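Local atomic coordinates of peridinin-chlorophyll A protein (Amphidinium carterae, PDB entry 2C9E), a protein that probably serves as a water-soluble antenna that captures blue-green sunlight with the carotenoid peridinin and chlorophyll a. Residues V67-A81 / K216-L230. Sequence-based numbering, arbitrary orientation.
Unlike the reference sequence in segment 67-81: K79 (reference Thr). With MG (magnesium ion), chain L; CLA (chlorophyll a), chain B.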
loop_
_atom_site.group_PDB
_atom_site.type_symbol
_atom_site.label_atom_id
_atom_site.label_comp_id
_atom_site.label_asym_id
_atom_site.label_seq_id
_atom_site.Cartn_x
_atom_site.Cartn_y
_atom_site.Cartn_z
ATOM N N VAL A 67 4.323 -6.572 -8.744
ATOM C CA VAL A 67 3.413 -7.121 -7.749
ATOM C C VAL A 67 3.439 -8.667 -7.880
ATOM O O VAL A 67 3.507 -9.389 -6.876
ATOM C CB VAL A 67 1.952 -6.571 -7.963
ATOM C CG1 VAL A 67 0.974 -7.286 -7.048
ATOM C CG2 VAL A 67 1.888 -5.100 -7.600
ATOM N N GLU A 68 3.404 -9.177 -9.111
ATOM C CA GLU A 68 3.447 -10.640 -9.327
ATOM C C GLU A 68 4.705 -11.191 -8.648
ATOM O O GLU A 68 4.633 -12.206 -7.935
ATOM C CB GLU A 68 3.491 -10.999 -10.831
ATOM C CG GLU A 68 2.234 -10.566 -11.621
ATOM C CD GLU A 68 2.254 -10.894 -13.161
ATOM O OE1 GLU A 68 2.913 -10.162 -13.964
ATOM O OE2 GLU A 68 1.577 -11.886 -13.563
ATOM N N ALA A 69 5.839 -10.511 -8.853
ATOM C CA ALA A 69 7.115 -10.933 -8.267
ATOM C C ALA A 69 7.073 -11.003 -6.729
ATOM O O ALA A 69 7.650 -11.923 -6.122
ATOM C CB ALA A 69 8.222 -10.001 -8.686
ATOM N N HIS A 70 6.371 -10.050 -6.099
ATOM C CA HIS A 70 6.279 -10.064 -4.647
ATOM C C HIS A 70 5.416 -11.222 -4.261
ATOM O O HIS A 70 5.709 -11.906 -3.301
ATOM C CB HIS A 70 5.676 -8.757 -4.086
ATOM C CG HIS A 70 6.657 -7.633 -4.009
ATOM N ND1 HIS A 70 6.990 -6.864 -5.105
ATOM C CD2 HIS A 70 7.409 -7.168 -2.976
ATOM C CE1 HIS A 70 7.900 -5.962 -4.748
ATOM N NE2 HIS A 70 8.172 -6.127 -3.462
ATOM N N SER A 71 4.333 -11.445 -5.004
ATOM C CA SER A 71 3.454 -12.549 -4.661
ATOM C C SER A 71 4.207 -13.874 -4.810
ATOM O O SER A 71 4.069 -14.795 -3.993
ATOM C CB SER A 71 2.235 -12.589 -5.557
ATOM O OG SER A 71 1.544 -13.809 -5.283
ATOM N N LYS A 72 5.011 -13.981 -5.847
ATOM C CA LYS A 72 5.729 -15.214 -5.990
ATOM C C LYS A 72 6.757 -15.358 -4.873
ATOM O O LYS A 72 7.013 -16.473 -4.388
ATOM C CB LYS A 72 6.417 -15.293 -7.347
ATOM C CG LYS A 72 7.238 -16.570 -7.529
ATOM C CD LYS A 72 7.920 -16.567 -8.896
ATOM C CE LYS A 72 8.660 -17.892 -9.165
ATOM N NZ LYS A 72 7.747 -19.017 -8.803
ATOM N N ALA A 73 7.334 -14.245 -4.431
ATOM C CA ALA A 73 8.348 -14.380 -3.405
ATOM C C ALA A 73 7.712 -14.739 -2.080
ATOM O O ALA A 73 8.317 -15.461 -1.269
ATOM C CB ALA A 73 9.177 -13.107 -3.301
ATOM N N LEU A 74 6.490 -14.272 -1.859
ATOM C CA LEU A 74 5.794 -14.579 -0.599
ATOM C C LEU A 74 5.541 -16.105 -0.516
ATOM O O LEU A 74 5.659 -16.717 0.553
ATOM C CB LEU A 74 4.475 -13.790 -0.504
ATOM C CG LEU A 74 4.670 -12.294 -0.182
ATOM C CD1 LEU A 74 3.357 -11.551 -0.364
ATOM C CD2 LEU A 74 5.164 -12.164 1.307
ATOM N N ASP A 75 5.214 -16.714 -1.651
ATOM C CA ASP A 75 5.017 -18.168 -1.696
ATOM C C ASP A 75 6.175 -18.914 -0.991
ATOM O O ASP A 75 5.938 -19.900 -0.305
ATOM C CB ASP A 75 4.897 -18.647 -3.149
ATOM C CG ASP A 75 3.564 -18.240 -3.810
ATOM O OD1 ASP A 75 2.562 -17.931 -3.106
ATOM O OD2 ASP A 75 3.500 -18.250 -5.059
ATOM N N SER A 76 7.417 -18.451 -1.147
ATOM C CA SER A 76 8.545 -19.122 -0.479
ATOM C C SER A 76 8.825 -18.573 0.928
ATOM O O SER A 76 9.266 -19.303 1.835
ATOM C CB SER A 76 9.843 -19.042 -1.336
ATOM O OG SER A 76 10.308 -17.707 -1.579
ATOM N N ALA A 77 8.538 -17.293 1.133
ATOM C CA ALA A 77 8.809 -16.673 2.413
ATOM C C ALA A 77 7.876 -17.130 3.497
ATOM O O ALA A 77 8.301 -17.411 4.612
ATOM C CB ALA A 77 8.718 -15.147 2.273
ATOM N N LYS A 78 6.597 -17.225 3.161
ATOM C CA LYS A 78 5.616 -17.529 4.177
ATOM C C LYS A 78 5.614 -18.922 4.717
ATOM O O LYS A 78 4.747 -19.248 5.524
ATOM C CB LYS A 78 4.193 -17.108 3.734
ATOM C CG LYS A 78 3.563 -17.868 2.560
ATOM C CD LYS A 78 2.170 -17.308 2.269
ATOM C CE LYS A 78 1.564 -17.942 1.045
ATOM N NZ LYS A 78 0.228 -17.361 0.731
ATOM N N LYS A 79 6.603 -19.718 4.318
ATOM C CA LYS A 79 6.725 -21.086 4.800
ATOM C C LYS A 79 7.744 -21.169 5.967
ATOM O O LYS A 79 7.678 -22.102 6.770
ATOM C CB LYS A 79 7.232 -21.986 3.692
ATOM C CG LYS A 79 8.752 -22.155 3.794
ATOM C CD LYS A 79 9.401 -22.038 2.464
ATOM C CE LYS A 79 10.889 -21.801 2.620
ATOM N NZ LYS A 79 11.453 -21.704 1.233
ATOM N N ASN A 80 8.719 -20.255 6.022
ATOM C CA ASN A 80 9.700 -20.253 7.110
ATOM C C ASN A 80 9.383 -19.154 8.143
ATOM O O ASN A 80 8.709 -18.149 7.846
ATOM C CB ASN A 80 11.133 -20.147 6.567
ATOM C CG ASN A 80 11.385 -18.867 5.784
ATOM O OD1 ASN A 80 11.430 -17.792 6.361
ATOM N ND2 ASN A 80 11.559 -18.984 4.469
ATOM N N ALA A 81 9.822 -19.380 9.379
ATOM C CA ALA A 81 9.510 -18.474 10.473
ATOM C C ALA A 81 10.008 -17.034 10.302
ATOM O O ALA A 81 9.386 -16.085 10.835
ATOM C CB ALA A 81 10.004 -19.056 11.787
ATOM N N LYS A 216 3.261 -15.383 10.078
ATOM C CA LYS A 216 2.916 -16.224 8.925
ATOM C C LYS A 216 1.563 -15.920 8.387
ATOM O O LYS A 216 1.372 -15.888 7.175
ATOM C CB LYS A 216 2.996 -17.722 9.262
ATOM C CG LYS A 216 4.425 -18.262 9.310
ATOM C CD LYS A 216 4.407 -19.794 9.295
ATOM C CE LYS A 216 5.820 -20.380 9.416
ATOM N NZ LYS A 216 5.826 -21.896 9.426
ATOM N N MET A 217 0.612 -15.699 9.283
ATOM C CA MET A 217 -0.729 -15.411 8.823
ATOM C C MET A 217 -0.757 -14.025 8.144
ATOM O O MET A 217 -1.513 -13.793 7.153
ATOM C CB MET A 217 -1.745 -15.471 9.978
ATOM C CG MET A 217 -3.148 -15.299 9.437
ATOM S SD MET A 217 -4.417 -15.518 10.591
ATOM C CE MET A 217 -4.258 -17.310 10.726
ATOM N N MET A 218 0.056 -13.111 8.664
ATOM C CA MET A 218 0.114 -11.751 8.077
ATOM C C MET A 218 0.726 -11.790 6.647
ATOM O O MET A 218 0.200 -11.153 5.687
ATOM C CB MET A 218 0.927 -10.844 9.007
ATOM C CG MET A 218 1.200 -9.423 8.482
ATOM S SD MET A 218 -0.244 -8.407 8.184
ATOM C CE MET A 218 -0.788 -7.915 9.815
ATOM N N ALA A 219 1.843 -12.536 6.491
ATOM C CA ALA A 219 2.465 -12.651 5.149
ATOM C C ALA A 219 1.430 -13.281 4.190
ATOM O O ALA A 219 1.323 -12.915 3.004
ATOM C CB ALA A 219 3.761 -13.542 5.198
ATOM N N ASP A 220 0.666 -14.230 4.705
ATOM C CA ASP A 220 -0.329 -14.894 3.879
ATOM C C ASP A 220 -1.427 -13.936 3.508
ATOM O O ASP A 220 -1.961 -13.965 2.396
ATOM C CB ASP A 220 -0.955 -16.096 4.592
ATOM C CG ASP A 220 -1.879 -16.859 3.658
ATOM O OD1 ASP A 220 -1.344 -17.409 2.681
ATOM O OD2 ASP A 220 -3.120 -16.875 3.848
ATOM N N GLY A 221 -1.792 -13.102 4.468
ATOM C CA GLY A 221 -2.809 -12.102 4.194
ATOM C C GLY A 221 -2.319 -11.146 3.116
ATOM O O GLY A 221 -3.048 -10.804 2.181
ATOM N N ILE A 222 -1.067 -10.714 3.229
ATOM C CA ILE A 222 -0.535 -9.778 2.226
ATOM C C ILE A 222 -0.535 -10.445 0.867
ATOM O O ILE A 222 -0.880 -9.833 -0.154
ATOM C CB ILE A 222 0.911 -9.363 2.526
ATOM C CG1 ILE A 222 0.969 -8.587 3.866
ATOM C CG2 ILE A 222 1.482 -8.570 1.328
ATOM C CD1 ILE A 222 0.092 -7.304 3.893
ATOM N N ASP A 223 -0.108 -11.704 0.861
ATOM C CA ASP A 223 -0.027 -12.459 -0.367
ATOM C C ASP A 223 -1.398 -12.594 -1.013
ATOM O O ASP A 223 -1.531 -12.370 -2.215
ATOM C CB ASP A 223 0.556 -13.842 -0.092
ATOM C CG ASP A 223 0.962 -14.531 -1.353
ATOM O OD1 ASP A 223 1.127 -13.791 -2.345
ATOM O OD2 ASP A 223 1.124 -15.773 -1.370
ATOM N N LYS A 224 -2.415 -12.954 -0.224
ATOM C CA LYS A 224 -3.761 -13.096 -0.776
ATOM C C LYS A 224 -4.257 -11.781 -1.313
ATOM O O LYS A 224 -5.017 -11.747 -2.295
ATOM C CB LYS A 224 -4.736 -13.622 0.294
ATOM C CG LYS A 224 -4.791 -15.190 0.410
ATOM C CD LYS A 224 -5.695 -15.603 1.538
ATOM C CE LYS A 224 -5.834 -17.123 1.620
ATOM N NZ LYS A 224 -4.482 -17.812 1.683
ATOM N N THR A 225 -3.854 -10.686 -0.655
ATOM C CA THR A 225 -4.286 -9.354 -1.082
ATOM C C THR A 225 -3.658 -9.003 -2.435
ATOM O O THR A 225 -4.304 -8.432 -3.323
ATOM C CB THR A 225 -3.892 -8.313 0.011
ATOM O OG1 THR A 225 -4.572 -8.639 1.223
ATOM C CG2 THR A 225 -4.295 -6.915 -0.362
ATOM N N LEU A 226 -2.376 -9.306 -2.592
ATOM C CA LEU A 226 -1.730 -9.032 -3.852
ATOM C C LEU A 226 -2.398 -9.897 -4.941
ATOM O O LEU A 226 -2.691 -9.429 -6.009
ATOM C CB LEU A 226 -0.234 -9.358 -3.749
ATOM C CG LEU A 226 0.562 -8.456 -2.819
ATOM C CD1 LEU A 226 2.054 -8.642 -3.181
ATOM C CD2 LEU A 226 0.109 -6.963 -2.972
ATOM N N GLU A 227 -2.633 -11.163 -4.611
ATOM C CA GLU A 227 -3.259 -12.164 -5.481
ATOM C C GLU A 227 -4.586 -11.573 -5.932
ATOM O O GLU A 227 -4.849 -11.524 -7.130
ATOM C CB GLU A 227 -3.417 -13.475 -4.666
ATOM C CG GLU A 227 -4.071 -14.704 -5.334
ATOM C CD GLU A 227 -4.456 -15.840 -4.307
ATOM O OE1 GLU A 227 -3.663 -16.150 -3.371
ATOM O OE2 GLU A 227 -5.546 -16.437 -4.444
ATOM N N VAL A 228 -5.427 -11.108 -5.002
ATOM C CA VAL A 228 -6.710 -10.471 -5.383
ATOM C C VAL A 228 -6.484 -9.251 -6.286
ATOM O O VAL A 228 -7.231 -9.026 -7.258
ATOM C CB VAL A 228 -7.512 -10.016 -4.147
ATOM C CG1 VAL A 228 -8.513 -8.983 -4.511
ATOM C CG2 VAL A 228 -8.218 -11.192 -3.548
ATOM N N ALA A 229 -5.441 -8.469 -5.986
ATOM C CA ALA A 229 -5.175 -7.299 -6.782
ATOM C C ALA A 229 -4.845 -7.689 -8.230
ATOM O O ALA A 229 -5.229 -6.990 -9.160
ATOM C CB ALA A 229 -4.042 -6.492 -6.182
ATOM N N LEU A 230 -4.136 -8.798 -8.428
ATOM C CA LEU A 230 -3.784 -9.180 -9.805
ATOM C C LEU A 230 -4.998 -9.599 -10.652
ATOM O O LEU A 230 -4.917 -9.579 -11.867
ATOM C CB LEU A 230 -2.715 -10.273 -9.819
ATOM C CG LEU A 230 -1.199 -9.958 -9.847
ATOM C CD1 LEU A 230 -0.885 -8.562 -10.252
ATOM C CD2 LEU A 230 -0.612 -10.279 -8.527
HETATM MG MG MG L . 1.704 -15.705 -3.877
HETATM MG MG CLA B . 8.661 -2.927 -1.149
HETATM C CHA CLA B . 10.904 -0.173 -0.944
HETATM C CHB CLA B . 9.587 -3.817 2.136
HETATM C CHC CLA B . 5.851 -4.922 -0.797
HETATM C CHD CLA B . 7.350 -1.515 -4.052
HETATM N NA CLA B . 10.021 -2.029 0.393
HETATM C C1A CLA B . 10.916 -0.967 0.195
HETATM C C2A CLA B . 11.878 -0.870 1.382
HETATM C C3A CLA B . 11.543 -2.094 2.252
HETATM C C4A CLA B . 10.305 -2.705 1.606
HETATM C CMA CLA B . 12.765 -3.097 2.253
HETATM C CAA CLA B . 11.725 0.385 2.238
HETATM C CBA CLA B . 10.291 0.579 2.677
HETATM C CGA CLA B . 10.136 1.722 3.651
HETATM O O1A CLA B . 10.526 2.850 3.328
HETATM O O2A CLA B . 9.591 1.545 4.867
HETATM N NB CLA B . 7.941 -4.248 0.332
HETATM C C1B CLA B . 8.519 -4.504 1.561
HETATM C C2B CLA B . 7.830 -5.637 2.152
HETATM C C3B CLA B . 6.792 -5.970 1.327
HETATM C C4B CLA B . 6.793 -5.014 0.235
HETATM C CMB CLA B . 8.162 -6.407 3.455
HETATM C CAB CLA B . 6.010 -7.168 1.679
HETATM C CBB CLA B . 5.006 -7.663 0.834
HETATM N NC CLA B . 6.926 -3.172 -2.226
HETATM C C1C CLA B . 5.910 -4.076 -1.928
HETATM C C2C CLA B . 4.929 -4.050 -3.004
HETATM C C3C CLA B . 5.345 -3.113 -3.913
HETATM C C4C CLA B . 6.620 -2.566 -3.443
HETATM C CMC CLA B . 3.688 -5.010 -3.134
HETATM C CAC CLA B . 4.596 -2.770 -5.188
HETATM C CBC CLA B . 5.351 -3.287 -6.418
HETATM N ND CLA B . 8.947 -1.212 -2.246
HETATM C C1D CLA B . 8.465 -0.862 -3.481
HETATM C C2D CLA B . 9.222 0.257 -4.025
HETATM C C3D CLA B . 10.155 0.556 -3.093
HETATM C C4D CLA B . 10.007 -0.371 -2.012
HETATM C CMD CLA B . 9.059 1.001 -5.354
HETATM C CAD CLA B . 11.244 1.436 -2.741
HETATM O OBD CLA B . 11.902 2.220 -3.435
HETATM C CBD CLA B . 11.550 1.197 -1.242
HETATM C CGD CLA B . 13.038 1.158 -1.007
HETATM O O1D CLA B . 13.656 0.073 -1.074
HETATM O O2D CLA B . 13.681 2.327 -0.720
HETATM C CED CLA B . 15.058 2.418 -0.575
HETATM C C1 CLA B . 9.154 2.730 5.596
HETATM C C2 CLA B . 7.930 3.220 5.002
HETATM C C3 CLA B . 7.714 4.466 4.469
HETATM C C4 CLA B . 8.785 5.538 4.464
HETATM C C5 CLA B . 6.398 4.915 3.880
HETATM C C6 CLA B . 5.294 3.825 3.877
HETATM C C7 CLA B . 3.968 4.405 3.382
HETATM C C8 CLA B . 2.829 3.394 3.377
HETATM C C9 CLA B . 3.050 2.309 2.306
HETATM C C10 CLA B . 1.499 4.132 3.231
HETATM C C11 CLA B . 0.274 3.237 3.412
HETATM C C12 CLA B . -1.106 3.949 3.260
HETATM C C13 CLA B . -2.300 2.970 3.421
HETATM C C14 CLA B . -3.616 3.611 3.028
HETATM C C15 CLA B . -2.377 2.457 4.869
HETATM C C16 CLA B . -3.420 1.378 5.079
HETATM C C17 CLA B . -3.330 0.861 6.474
HETATM C C18 CLA B . -4.351 -0.229 6.833
HETATM C C19 CLA B . -5.779 0.259 6.882
HETATM C C20 CLA B . -3.985 -0.855 8.151
HETATM O O HOH W 1 9.760 -4.524 -2.193
HETATM O O HOH W 2 -0.994 -15.958 -4.222
HETATM O O HOH W 3 -2.065 -17.551 -0.824
#
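D223 and S71 meet at a magnesium ion held between the two helices. The carboxylate of D223 grips the metal with both oxygens, OD1 at 2.5 Å from the ion and OD2 slightly farther, while S71 binds it through OG and its own backbone O. D75 adds OD1, its carboxylate plane turned 67° from that of D223. S71 OG lies anti to its own backbone N (chi1 171°) and beside the carbonyl carbon, where hydroxyl and backbone O can face one ion together.

The next shell is K78, just past the end of helix 60-77. Its chain runs straight beyond CG and its NZ donates to D223 OD2 at 2.8 Å, on the anti lone pair, and to D220 OD1 at 2.5 Å, nearly in line with the C-O bond. K224 NZ takes the other oxygen, D220 OD2, at 2.7 Å, which ties D220 into a salt-bridge network. With an alanine here the ammonium is gone, and D220 and the metal-bound D223 are likely to lose the positive charge they share, leaving the D223 carboxylate less firmly fixed.

Beside the metal the packing turns apolar. L74 is a knob among A219, I222, D223 and L226, its CD1 lying 3.5 Å from D223 CA; L226 answers by sitting among V67, H70, S71 and L74. H70, its ND1 hydrogen-bonded to A66 O, has chlorophyll C1C over one ring face, near the rim, while NE2 at the edge meets water 1, 2.6 Å away, which ligates the chlorophyll magnesium.

These helices run nearly antiparallel (147°), one in each of the chain's two PCP-family regions, pinned by an interhelical magnesium site beside the pigment cavity of this all-helical antenna.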